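TetR family transcriptional regulator (Chloroflexus aurantiacus, PDB 3NRG) probably binds DNA as a transcriptional regulator of the TetR family, with a helix-turn-helix region joined to an all-helical C-terminal domain. Local coordinates at residues 89-94 with 139-144; 178-183 with 190-195. All coordinates share one frame; numbering follows the deposited sequence.

Interaction 1: residues 89-94 with 139-144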
loop_
_atom_site.group_PDB
_atom_site.type_symbol
_atom_site.label_atom_id
_atom_site.label_comp_id
_atom_site.label_asym_id
_atom_site.label_seq_id
_atom_site.Cartn_x
_atom_site.Cartn_y
_atom_site.Cartn_z
ATOM N N ALA A 89 -0.358 8.952 19.381
ATOM C CA ALA A 89 -1.435 9.699 18.738
ATOM C C ALA A 89 -1.103 9.883 17.252
ATOM O O ALA A 89 -2.001 9.804 16.406
ATOM C CB ALA A 89 -1.613 11.043 19.410
ATOM N N TYR A 90 0.203 10.043 16.930
ATOM C CA TYR A 90 0.675 10.138 15.551
ATOM C C TYR A 90 0.562 8.789 14.843
ATOM O O TYR A 90 0.136 8.743 13.690
ATOM C CB TYR A 90 2.126 10.662 15.495
ATOM C CG TYR A 90 2.758 10.540 14.122
ATOM C CD1 TYR A 90 2.341 11.346 13.067
ATOM C CD2 TYR A 90 3.759 9.605 13.874
ATOM C CE1 TYR A 90 2.885 11.205 11.792
ATOM C CE2 TYR A 90 4.318 9.465 12.606
ATOM C CZ TYR A 90 3.883 10.273 11.570
ATOM O OH TYR A 90 4.431 10.137 10.327
ATOM N N LEU A 91 0.942 7.688 15.532
ATOM C CA LEU A 91 0.866 6.336 14.977
ATOM C C LEU A 91 -0.565 5.945 14.622
ATOM O O LEU A 91 -0.780 5.284 13.606
ATOM C CB LEU A 91 1.492 5.306 15.932
ATOM C CG LEU A 91 3.033 5.265 15.979
ATOM C CD1 LEU A 91 3.510 4.389 17.096
ATOM C CD2 LEU A 91 3.617 4.781 14.662
ATOM N N ARG A 92 -1.550 6.397 15.427
ATOM C CA ARG A 92 -2.974 6.160 15.155
ATOM C C ARG A 92 -3.383 6.886 13.866
ATOM O O ARG A 92 -4.111 6.320 13.052
ATOM C CB ARG A 92 -3.844 6.620 16.351
ATOM C CG ARG A 92 -5.319 6.212 16.250
ATOM C CD ARG A 92 -6.175 7.293 15.601
ATOM N NE ARG A 92 -7.491 6.787 15.207
ATOM C CZ ARG A 92 -8.586 6.892 15.954
ATOM N NH1 ARG A 92 -8.534 7.487 17.141
ATOM N NH2 ARG A 92 -9.741 6.408 15.518
ATOM N N TRP A 93 -2.904 8.136 13.684
ATOM C CA TRP A 93 -3.155 8.918 12.480
ATOM C C TRP A 93 -2.518 8.232 11.256
ATOM O O TRP A 93 -3.175 8.085 10.227
ATOM C CB TRP A 93 -2.605 10.354 12.647
ATOM C CG TRP A 93 -2.758 11.218 11.423
ATOM C CD1 TRP A 93 -3.813 12.026 11.116
ATOM C CD2 TRP A 93 -1.807 11.371 10.356
ATOM N NE1 TRP A 93 -3.587 12.663 9.916
ATOM C CE2 TRP A 93 -2.366 12.275 9.425
ATOM C CE3 TRP A 93 -0.532 10.831 10.097
ATOM C CZ2 TRP A 93 -1.706 12.637 8.243
ATOM C CZ3 TRP A 93 0.121 11.192 8.929
ATOM C CH2 TRP A 93 -0.461 12.089 8.019
ATOM N N LEU A 94 -1.246 7.790 11.386
ATOM C CA LEU A 94 -0.506 7.131 10.305
ATOM C C LEU A 94 -1.121 5.765 9.939
ATOM O O LEU A 94 -1.130 5.385 8.762
ATOM C CB LEU A 94 0.973 6.973 10.694
ATOM C CG LEU A 94 1.934 6.534 9.579
ATOM C CD1 LEU A 94 2.075 7.631 8.492
ATOM C CD2 LEU A 94 3.296 6.165 10.158
ATOM N N LYS A 139 11.716 2.393 13.262
ATOM C CA LYS A 139 12.928 2.284 14.092
ATOM C C LYS A 139 13.419 3.676 14.510
ATOM O O LYS A 139 13.770 3.880 15.671
ATOM C CB LYS A 139 14.032 1.513 13.346
ATOM C CG LYS A 139 15.161 1.034 14.251
ATOM C CD LYS A 139 16.244 0.316 13.467
ATOM C CE LYS A 139 17.406 -0.062 14.348
ATOM N NZ LYS A 139 18.468 -0.759 13.583
ATOM N N GLN A 140 13.375 4.646 13.573
ATOM C CA GLN A 140 13.754 6.039 13.832
ATOM C C GLN A 140 12.821 6.660 14.890
ATOM O O GLN A 140 13.304 7.309 15.816
ATOM C CB GLN A 140 13.713 6.853 12.521
ATOM C CG GLN A 140 14.286 8.269 12.634
ATOM C CD GLN A 140 14.082 9.081 11.362
ATOM O OE1 GLN A 140 14.097 8.556 10.237
ATOM N NE2 GLN A 140 13.930 10.389 11.515
ATOM N N LEU A 141 11.489 6.409 14.777
ATOM C CA LEU A 141 10.488 6.923 15.735
ATOM C C LEU A 141 10.678 6.330 17.126
ATOM O O LEU A 141 10.566 7.056 18.117
ATOM C CB LEU A 141 9.050 6.647 15.248
ATOM C CG LEU A 141 8.588 7.363 13.976
ATOM C CD1 LEU A 141 7.206 6.908 13.590
ATOM C CD2 LEU A 141 8.587 8.868 14.155
ATOM N N VAL A 142 10.956 5.006 17.206
ATOM C CA VAL A 142 11.174 4.317 18.487
ATOM C C VAL A 142 12.467 4.814 19.149
ATOM O O VAL A 142 12.467 5.086 20.353
ATOM C CB VAL A 142 11.130 2.764 18.345
ATOM C CG1 VAL A 142 11.504 2.075 19.651
ATOM C CG2 VAL A 142 9.762 2.301 17.876
ATOM N N GLU A 143 13.551 4.997 18.351
ATOM C CA GLU A 143 14.832 5.526 18.860
ATOM C C GLU A 143 14.664 6.934 19.423
ATOM O O GLU A 143 15.251 7.249 20.461
ATOM C CB GLU A 143 15.914 5.497 17.773
ATOM C CG GLU A 143 16.561 4.133 17.617
ATOM C CD GLU A 143 17.384 3.926 16.359
ATOM O OE1 GLU A 143 17.061 4.549 15.321
ATOM O OE2 GLU A 143 18.285 3.057 16.385
ATOM N N GLN A 144 13.795 7.759 18.777
ATOM C CA GLN A 144 13.461 9.112 19.240
ATOM C C GLN A 144 12.710 9.065 20.578
ATOM O O GLN A 144 13.044 9.816 21.492
ATOM C CB GLN A 144 12.629 9.861 18.182
ATOM C CG GLN A 144 13.469 10.471 17.058
ATOM C CD GLN A 144 12.627 11.137 15.985
ATOM O OE1 GLN A 144 11.451 11.465 16.180
ATOM N NE2 GLN A 144 13.223 11.361 14.830
#
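Leu141 reaches from helix 124-147 toward helix 87-104 and meets Tyr90 and Leu91 there, in a small, wholly apolar contact that buries 95 Å² in total. One methyl does the touching on the leucine's side. CD1 of Leu141 lies 4.0 Å from CE2 of Tyr90, near the plane of the ring, so the methyl meets the rim of the phenol and not its face. The leucine side chain runs roughly perpendicular to that of the tyrosine. In Tyr90, chi1 of 169° sets CG beside the carbonyl carbon, and with chi2 at 71° the CE2 edge of the ring faces Leu141. The second apolar approach is looser: CD2 of Leu91 comes within 4.3 Å of the same CD1 of Leu141. A branched leucine suits this place, since a single methyl can serve an aromatic edge and an aliphatic end together.

The backbones stay well apart, with CA of Leu91 and CA of Leu141 9.7 Å from each other, and no hydrogen bond spans the two segments. One polar link lies close by. The hydroxyl of Tyr90 is hydrogen-bonded to that of Tyr137, one turn before Leu141 on helix 124-147, so tyrosine suits its position by joining that helix in two ways: a hydrocarbon edge against Leu141 and a polar end at Tyr137.

The arrangement is plain helix-to-helix packing within the C-terminal domain of a TetR-type regulator. Leu91 is buried and also touches Phe138 of helix 124-147, Phe168 of helix 157-179 and Ile207 of helix 196-214, while Arg92 forms a salt bridge with Glu204 of helix 196-214. Helix 87-104 is thereby packed against all three of these helices.

Interaction 2: residues 178-183 with 190-195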
loop_
_atom_site.group_PDB
_atom_site.type_symbol
_atom_site.label_atom_id
_atom_site.label_comp_id
_atom_site.label_asym_id
_atom_site.label_seq_id
_atom_site.Cartn_x
_atom_site.Cartn_y
_atom_site.Cartn_z
ATOM N N ARG A 178 -12.636 -9.277 8.486
ATOM C CA ARG A 178 -13.529 -9.303 9.635
ATOM C C ARG A 178 -14.886 -8.626 9.373
ATOM O O ARG A 178 -15.918 -9.166 9.782
ATOM C CB ARG A 178 -12.839 -8.674 10.862
ATOM C CG ARG A 178 -13.618 -8.836 12.150
ATOM C CD ARG A 178 -12.935 -8.162 13.311
ATOM N NE ARG A 178 -13.754 -8.224 14.524
ATOM C CZ ARG A 178 -13.396 -7.693 15.690
ATOM N NH1 ARG A 178 -12.230 -7.065 15.813
ATOM N NH2 ARG A 178 -14.198 -7.787 16.742
ATOM N N PHE A 179 -14.885 -7.429 8.743
ATOM C CA PHE A 179 -16.108 -6.639 8.595
ATOM C C PHE A 179 -16.776 -6.651 7.214
ATOM O O PHE A 179 -17.999 -6.489 7.138
ATOM C CB PHE A 179 -15.889 -5.203 9.087
ATOM C CG PHE A 179 -15.415 -5.108 10.519
ATOM C CD1 PHE A 179 -16.296 -5.310 11.577
ATOM C CD2 PHE A 179 -14.094 -4.786 10.812
ATOM C CE1 PHE A 179 -15.857 -5.220 12.901
ATOM C CE2 PHE A 179 -13.657 -4.687 12.140
ATOM C CZ PHE A 179 -14.541 -4.901 13.174
ATOM N N ALA A 180 -15.992 -6.794 6.123
ATOM C CA ALA A 180 -16.557 -6.755 4.767
ATOM C C ALA A 180 -17.131 -8.104 4.338
ATOM O O ALA A 180 -16.405 -9.100 4.295
ATOM C CB ALA A 180 -15.513 -6.271 3.766
ATOM N N VAL A 181 -18.452 -8.140 4.028
ATOM C CA VAL A 181 -19.140 -9.371 3.590
ATOM C C VAL A 181 -18.692 -9.791 2.178
ATOM O O VAL A 181 -18.084 -10.856 2.013
ATOM C CB VAL A 181 -20.684 -9.249 3.707
ATOM N N ASN A 182 -18.979 -8.954 1.173
ATOM C CA ASN A 182 -18.535 -9.167 -0.204
ATOM C C ASN A 182 -17.608 -7.996 -0.548
ATOM O O ASN A 182 -18.084 -6.938 -0.973
ATOM C CB ASN A 182 -19.740 -9.237 -1.160
ATOM C CG ASN A 182 -19.357 -9.522 -2.589
ATOM O OD1 ASN A 182 -19.388 -8.640 -3.451
ATOM N ND2 ASN A 182 -18.958 -10.759 -2.867
ATOM N N PRO A 183 -16.302 -8.101 -0.197
ATOM C CA PRO A 183 -15.403 -6.941 -0.348
ATOM C C PRO A 183 -15.261 -6.404 -1.768
ATOM O O PRO A 183 -15.108 -5.194 -1.942
ATOM C CB PRO A 183 -14.066 -7.453 0.202
ATOM C CG PRO A 183 -14.162 -8.933 0.130
ATOM C CD PRO A 183 -15.592 -9.256 0.387
ATOM N N GLY A 190 -17.687 1.778 -3.284
ATOM C CA GLY A 190 -17.238 2.748 -2.287
ATOM C C GLY A 190 -18.003 2.717 -0.975
ATOM O O GLY A 190 -17.974 3.689 -0.212
ATOM N N GLY A 191 -18.660 1.591 -0.697
ATOM C CA GLY A 191 -19.452 1.423 0.519
ATOM C C GLY A 191 -18.649 1.043 1.752
ATOM O O GLY A 191 -19.209 0.966 2.852
ATOM N N ILE A 192 -17.322 0.810 1.585
ATOM C CA ILE A 192 -16.421 0.422 2.690
ATOM C C ILE A 192 -16.415 1.470 3.827
ATOM O O ILE A 192 -16.242 1.113 4.998
ATOM C CB ILE A 192 -14.980 0.091 2.156
ATOM C CG1 ILE A 192 -14.136 -0.690 3.189
ATOM C CG2 ILE A 192 -14.248 1.337 1.639
ATOM C CD1 ILE A 192 -14.425 -2.185 3.248
ATOM N N VAL A 193 -16.686 2.747 3.476
ATOM C CA VAL A 193 -16.718 3.884 4.414
ATOM C C VAL A 193 -17.784 3.732 5.511
ATOM O O VAL A 193 -17.659 4.342 6.579
ATOM C CB VAL A 193 -16.836 5.248 3.673
ATOM C CG1 VAL A 193 -15.605 5.510 2.815
ATOM C CG2 VAL A 193 -18.113 5.320 2.834
ATOM N N LEU A 194 -18.819 2.905 5.257
ATOM C CA LEU A 194 -19.899 2.683 6.220
ATOM C C LEU A 194 -19.481 1.752 7.369
ATOM O O LEU A 194 -20.221 1.616 8.346
ATOM C CB LEU A 194 -21.159 2.136 5.516
ATOM C CG LEU A 194 -21.711 2.962 4.357
ATOM C CD1 LEU A 194 -22.934 2.311 3.779
ATOM C CD2 LEU A 194 -22.023 4.373 4.790
ATOM N N LEU A 195 -18.296 1.111 7.253
ATOM C CA LEU A 195 -17.785 0.191 8.277
ATOM C C LEU A 195 -16.742 0.861 9.201
ATOM O O LEU A 195 -16.264 0.224 10.143
ATOM C CB LEU A 195 -17.191 -1.083 7.621
ATOM C CG LEU A 195 -18.159 -1.962 6.800
ATOM C CD1 LEU A 195 -17.410 -3.046 6.082
ATOM C CD2 LEU A 195 -19.241 -2.582 7.685
#
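Leu195 lays its CD1 methyl against the end of helix 157-179, where Phe179 ends the helix and Ala180 is the first residue to leave it. The setting is the all-helical C-terminal domain of the TetR family: two loops flanking the short helix 183-189 connect helix 157-179 to helix 196-214, the second of them through a 3-10 turn at 192-194.

Leu195, with CG anti to its carbonyl carbon (chi1 -62°), points across to the other segment, and its CD1 stands 4.0 Å from CB of Phe179. Of the phenylalanine side chain it is CB that meets it, for the ring swings away toward Ala198, Met199 and Val202 of helix 196-214. One face of that ring is covered by the aliphatic CG of Arg178, 4.0 Å above the ring plane of Phe179, over its centre. A large aromatic thus serves two neighbours, its root against the returning loop and its ring against the next helix.

Ala180 is small enough to let both partners close in: its CB lies 4.3 Å from CD1 of Ile192, whose CD1 tip, and not its CB, comes up to the alanine, and 4.4 Å from CD1 of Leu195. Leu186 of helix 183-189 touches all three of these residues. The nearest approach is to backbone, where CD1 of Leu195 sits 3.6 Å from the carbonyl O of Phe179.

Overall arrangement
Interactions 1 and 2 are separate packing sites within 85-215, the family's C-terminal domain, and neither includes the predicted helix-turn-helix at 35-54. Their centres are 28 Å apart, their nearest atoms about 10 Å, and they do not touch. Both segments of interaction 1 precede both segments of interaction 2 in the sequence. Two helices connect them. Helix 157-179 covers Leu91 in interaction 1 and ends at Phe179 in interaction 2, while helix 196-214 receives Leu91 and Arg92 from the first and the Phe179 ring from the second. Interaction 1 joins helices distant in sequence; interaction 2 closes the short helical connection. Each centre lies about 18 Å from the centre of the chain.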